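Local coordinates for proline iminopeptidase-related protein (Thermus thermophilus, PDB 2YYS), which is of unknown function but belongs to the S33 peptidase family and adopts an alpha/beta-hydrolase fold, so it may be related to proline iminopeptidases, at residues L170-P175 with G254-I259. Numbering follows the deposited sequence.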
ATOM      1  N   LEU A 170     -13.987   9.234   2.123  1.00 20.05           N
ATOM      2  CA  LEU A 170     -13.805   7.786   2.055  1.00 19.16           C
ATOM      3  C   LEU A 170     -12.795   7.296   3.096  1.00 18.13           C
ATOM      4  O   LEU A 170     -13.000   6.274   3.741  1.00 16.58           O
ATOM      5  CB  LEU A 170     -13.359   7.372   0.647  1.00 19.16           C
ATOM      6  CG  LEU A 170     -14.328   7.713  -0.482  1.00 19.09           C
ATOM      7  CD1 LEU A 170     -13.801   7.162  -1.791  1.00 20.05           C
ATOM      8  CD2 LEU A 170     -15.733   7.175  -0.222  1.00 19.25           C
ATOM      9  N   MET A 171     -11.721   8.052   3.278  1.00 17.70           N
ATOM     10  CA  MET A 171     -10.596   7.605   4.110  1.00 18.04           C
ATOM     11  C   MET A 171     -10.719   7.833   5.623  1.00 18.42           C
ATOM     12  O   MET A 171     -10.166   7.056   6.414  1.00 18.10           O
ATOM     13  CB  MET A 171      -9.312   8.276   3.635  1.00 18.20           C
ATOM     14  CG  MET A 171      -8.787   7.752   2.302  1.00 17.43           C
ATOM     15  SD  MET A 171      -7.232   8.504   1.908  1.00 18.07           S
ATOM     16  CE  MET A 171      -6.755   7.612   0.470  1.00 18.65           C
ATOM     17  N   PHE A 172     -11.419   8.894   6.025  1.00 18.87           N
ATOM     18  CA  PHE A 172     -11.380   9.371   7.412  1.00 19.25           C
ATOM     19  C   PHE A 172     -12.781   9.445   8.019  1.00 19.40           C
ATOM     20  O   PHE A 172     -13.535  10.373   7.730  1.00 19.64           O
ATOM     21  CB  PHE A 172     -10.707  10.751   7.489  1.00 19.77           C
ATOM     22  CG  PHE A 172      -9.270  10.747   7.046  1.00 18.83           C
ATOM     23  CD1 PHE A 172      -8.306  10.086   7.787  1.00 19.01           C
ATOM     24  CD2 PHE A 172      -8.892  11.380   5.874  1.00 18.37           C
ATOM     25  CE1 PHE A 172      -6.984  10.075   7.375  1.00 19.42           C
ATOM     26  CE2 PHE A 172      -7.570  11.364   5.453  1.00 18.23           C
ATOM     27  CZ  PHE A 172      -6.620  10.716   6.202  1.00 18.40           C
ATOM     28  N   PRO A 173     -13.141   8.463   8.838  1.00 19.71           N
ATOM     29  CA  PRO A 173     -14.446   8.487   9.523  1.00 20.18           C
ATOM     30  C   PRO A 173     -14.608   9.641  10.519  1.00 21.22           C
ATOM     31  O   PRO A 173     -15.742  10.067  10.721  1.00 20.85           O
ATOM     32  CB  PRO A 173     -14.493   7.147  10.261  1.00 19.80           C
ATOM     33  CG  PRO A 173     -13.047   6.710  10.375  1.00 19.49           C
ATOM     34  CD  PRO A 173     -12.370   7.247   9.157  1.00 18.92           C
ATOM     35  N   THR A 174     -13.512  10.112  11.129  1.00 21.85           N
ATOM     36  CA  THR A 174     -13.547  11.267  12.038  1.00 22.29           C
ATOM     37  C   THR A 174     -12.629  12.410  11.617  1.00 23.40           C
ATOM     38  O   THR A 174     -11.507  12.176  11.140  1.00 22.61           O
ATOM     39  CB  THR A 174     -13.110  10.872  13.446  1.00 22.38           C
ATOM     40  OG1 THR A 174     -11.735  10.461  13.427  1.00 20.25           O
ATOM     41  CG2 THR A 174     -13.908   9.659  13.973  1.00 22.53           C
ATOM     42  N   PRO A 175     -13.079  13.650  11.827  1.00 24.34           N
ATOM     43  CA  PRO A 175     -12.195  14.806  11.625  1.00 24.86           C
ATOM     44  C   PRO A 175     -10.898  14.682  12.424  1.00 25.00           C
ATOM     45  O   PRO A 175      -9.873  15.071  11.904  1.00 24.87           O
ATOM     46  CB  PRO A 175     -13.041  16.010  12.089  1.00 25.19           C
ATOM     47  CG  PRO A 175     -14.492  15.556  11.902  1.00 25.32           C
ATOM     48  CD  PRO A 175     -14.452  14.055  12.204  1.00 24.68           C
ATOM     49  N   GLY A 254     -10.797   3.857   9.314  1.00 18.43           N
ATOM     50  CA  GLY A 254     -10.728   4.223   7.916  1.00 18.46           C
ATOM     51  C   GLY A 254      -9.456   3.674   7.297  1.00 18.31           C
ATOM     52  O   GLY A 254      -8.951   2.632   7.714  1.00 17.93           O
ATOM     53  N   HIS A 255      -8.931   4.408   6.322  1.00 18.45           N
ATOM     54  CA  HIS A 255      -7.789   3.978   5.515  1.00 18.60           C
ATOM     55  C   HIS A 255      -6.478   3.931   6.301  1.00 18.90           C
ATOM     56  O   HIS A 255      -5.680   3.010   6.119  1.00 18.83           O
ATOM     57  CB  HIS A 255      -7.666   4.898   4.297  1.00 18.38           C
ATOM     58  CG  HIS A 255      -6.753   4.383   3.228  1.00 18.48           C
ATOM     59  ND1 HIS A 255      -6.877   3.125   2.678  1.00 17.35           N
ATOM     60  CD2 HIS A 255      -5.701   4.968   2.602  1.00 18.57           C
ATOM     61  CE1 HIS A 255      -5.936   2.956   1.764  1.00 19.47           C
ATOM     62  NE2 HIS A 255      -5.209   4.058   1.699  1.00 18.62           N
ATOM     63  N   TYR A 256      -6.262   4.922   7.167  1.00 18.79           N
ATOM     64  CA  TYR A 256      -5.151   4.901   8.109  1.00 18.68           C
ATOM     65  C   TYR A 256      -5.651   4.282   9.395  1.00 18.73           C
ATOM     66  O   TYR A 256      -5.856   4.930  10.413  1.00 18.88           O
ATOM     67  CB  TYR A 256      -4.555   6.299   8.284  1.00 18.47           C
ATOM     68  CG  TYR A 256      -4.010   6.779   6.975  1.00 17.73           C
ATOM     69  CD1 TYR A 256      -2.716   6.468   6.573  1.00 19.00           C
ATOM     70  CD2 TYR A 256      -4.814   7.461   6.093  1.00 18.68           C
ATOM     71  CE1 TYR A 256      -2.233   6.881   5.329  1.00 19.63           C
ATOM     72  CE2 TYR A 256      -4.354   7.863   4.866  1.00 18.56           C
ATOM     73  CZ  TYR A 256      -3.068   7.584   4.487  1.00 20.25           C
ATOM     74  OH  TYR A 256      -2.655   8.012   3.250  1.00 23.00           O
ATOM     75  N   LEU A 257      -5.837   2.978   9.326  1.00 18.46           N
ATOM     76  CA  LEU A 257      -6.609   2.290  10.335  1.00 18.64           C
ATOM     77  C   LEU A 257      -5.917   2.250  11.703  1.00 19.69           C
ATOM     78  O   LEU A 257      -6.595   2.187  12.734  1.00 20.72           O
ATOM     79  CB  LEU A 257      -7.083   0.920   9.816  1.00 18.63           C
ATOM     80  CG  LEU A 257      -6.094  -0.202   9.522  1.00 17.71           C
ATOM     81  CD1 LEU A 257      -6.828  -1.496   9.251  1.00 18.12           C
ATOM     82  CD2 LEU A 257      -5.225   0.122   8.311  1.00 18.22           C
ATOM     83  N   TRP A 258      -4.588   2.349  11.712  1.00 20.63           N
ATOM     84  CA  TRP A 258      -3.818   2.358  12.950  1.00 21.03           C
ATOM     85  C   TRP A 258      -3.960   3.691  13.714  1.00 21.94           C
ATOM     86  O   TRP A 258      -3.748   3.737  14.915  1.00 22.85           O
ATOM     87  CB  TRP A 258      -2.331   2.045  12.668  1.00 21.12           C
ATOM     88  CG  TRP A 258      -1.728   2.932  11.635  1.00 18.96           C
ATOM     89  CD1 TRP A 258      -1.146   4.145  11.848  1.00 19.07           C
ATOM     90  CD2 TRP A 258      -1.674   2.704  10.220  1.00 17.43           C
ATOM     91  NE1 TRP A 258      -0.734   4.685  10.652  1.00 19.91           N
ATOM     92  CE2 TRP A 258      -1.037   3.817   9.639  1.00 18.49           C
ATOM     93  CE3 TRP A 258      -2.087   1.664   9.382  1.00 17.99           C
ATOM     94  CZ2 TRP A 258      -0.824   3.927   8.261  1.00 19.70           C
ATOM     95  CZ3 TRP A 258      -1.880   1.775   8.009  1.00 17.87           C
ATOM     96  CH2 TRP A 258      -1.253   2.895   7.465  1.00 18.38           C
ATOM     97  N   ILE A 259      -4.292   4.766  13.003  1.00 22.14           N
ATOM     98  CA  ILE A 259      -4.582   6.060  13.612  1.00 22.71           C
ATOM     99  C   ILE A 259      -5.978   6.081  14.255  1.00 22.52           C
ATOM    100  O   ILE A 259      -6.147   6.557  15.374  1.00 22.58           O
ATOM    101  CB  ILE A 259      -4.489   7.170  12.546  1.00 22.85           C
ATOM    102  CG1 ILE A 259      -3.044   7.335  12.062  1.00 23.06           C
ATOM    103  CG2 ILE A 259      -5.031   8.501  13.085  1.00 24.09           C
ATOM    104  CD1 ILE A 259      -2.880   8.428  10.999  1.00 22.13           C
TER
HETATM  105  O   HOH W   1      -8.158   6.886   8.356  1.00 18.43           O
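M171, the last residue of helix 163-171, illustrates how one methionine can run alongside a histidine and still reach the next aromatic ring. M171 CB starts 3.8 Å from H255 CB. CG, anti to the carbonyl carbon (chi1 -72°), keeps beside that same methylene, and from there the chain stays extended. M171 SD passes H255 CD2 and comes within 4.2 Å of Y256 CE2, an oblique Met-aromatic contact. The terminal M171 CE ends 3.6 Å from H255 CD2. In the alpha/beta-hydrolase fold, the loop after the last strand of the sheet classically carries the catalytic histidine; H255, following strand 247-250 and hydrogen-bonded through ND1 to D229, occupies the corresponding place, although catalysis by it is not established. An alanine in place of M171 would remove everything beyond CB and would probably leave the imidazole less firmly held along its CD2 side. The backbone joins in: H255 N donates a 2.9 Å hydrogen bond to a lone pair of M171 O, in the carbonyl plane. A water donates to that same oxygen and accepts from Y256 N. G254 CA also approaches M171 O, where a side chain on the glycine would clash. Farther out, the F172 and Y256 rings meet rim to rim with planes 10° apart, F172 CE1 lying 3.6 Å from Y256 CD2, while M171 CB sits over one face of the phenylalanine, toward its rim.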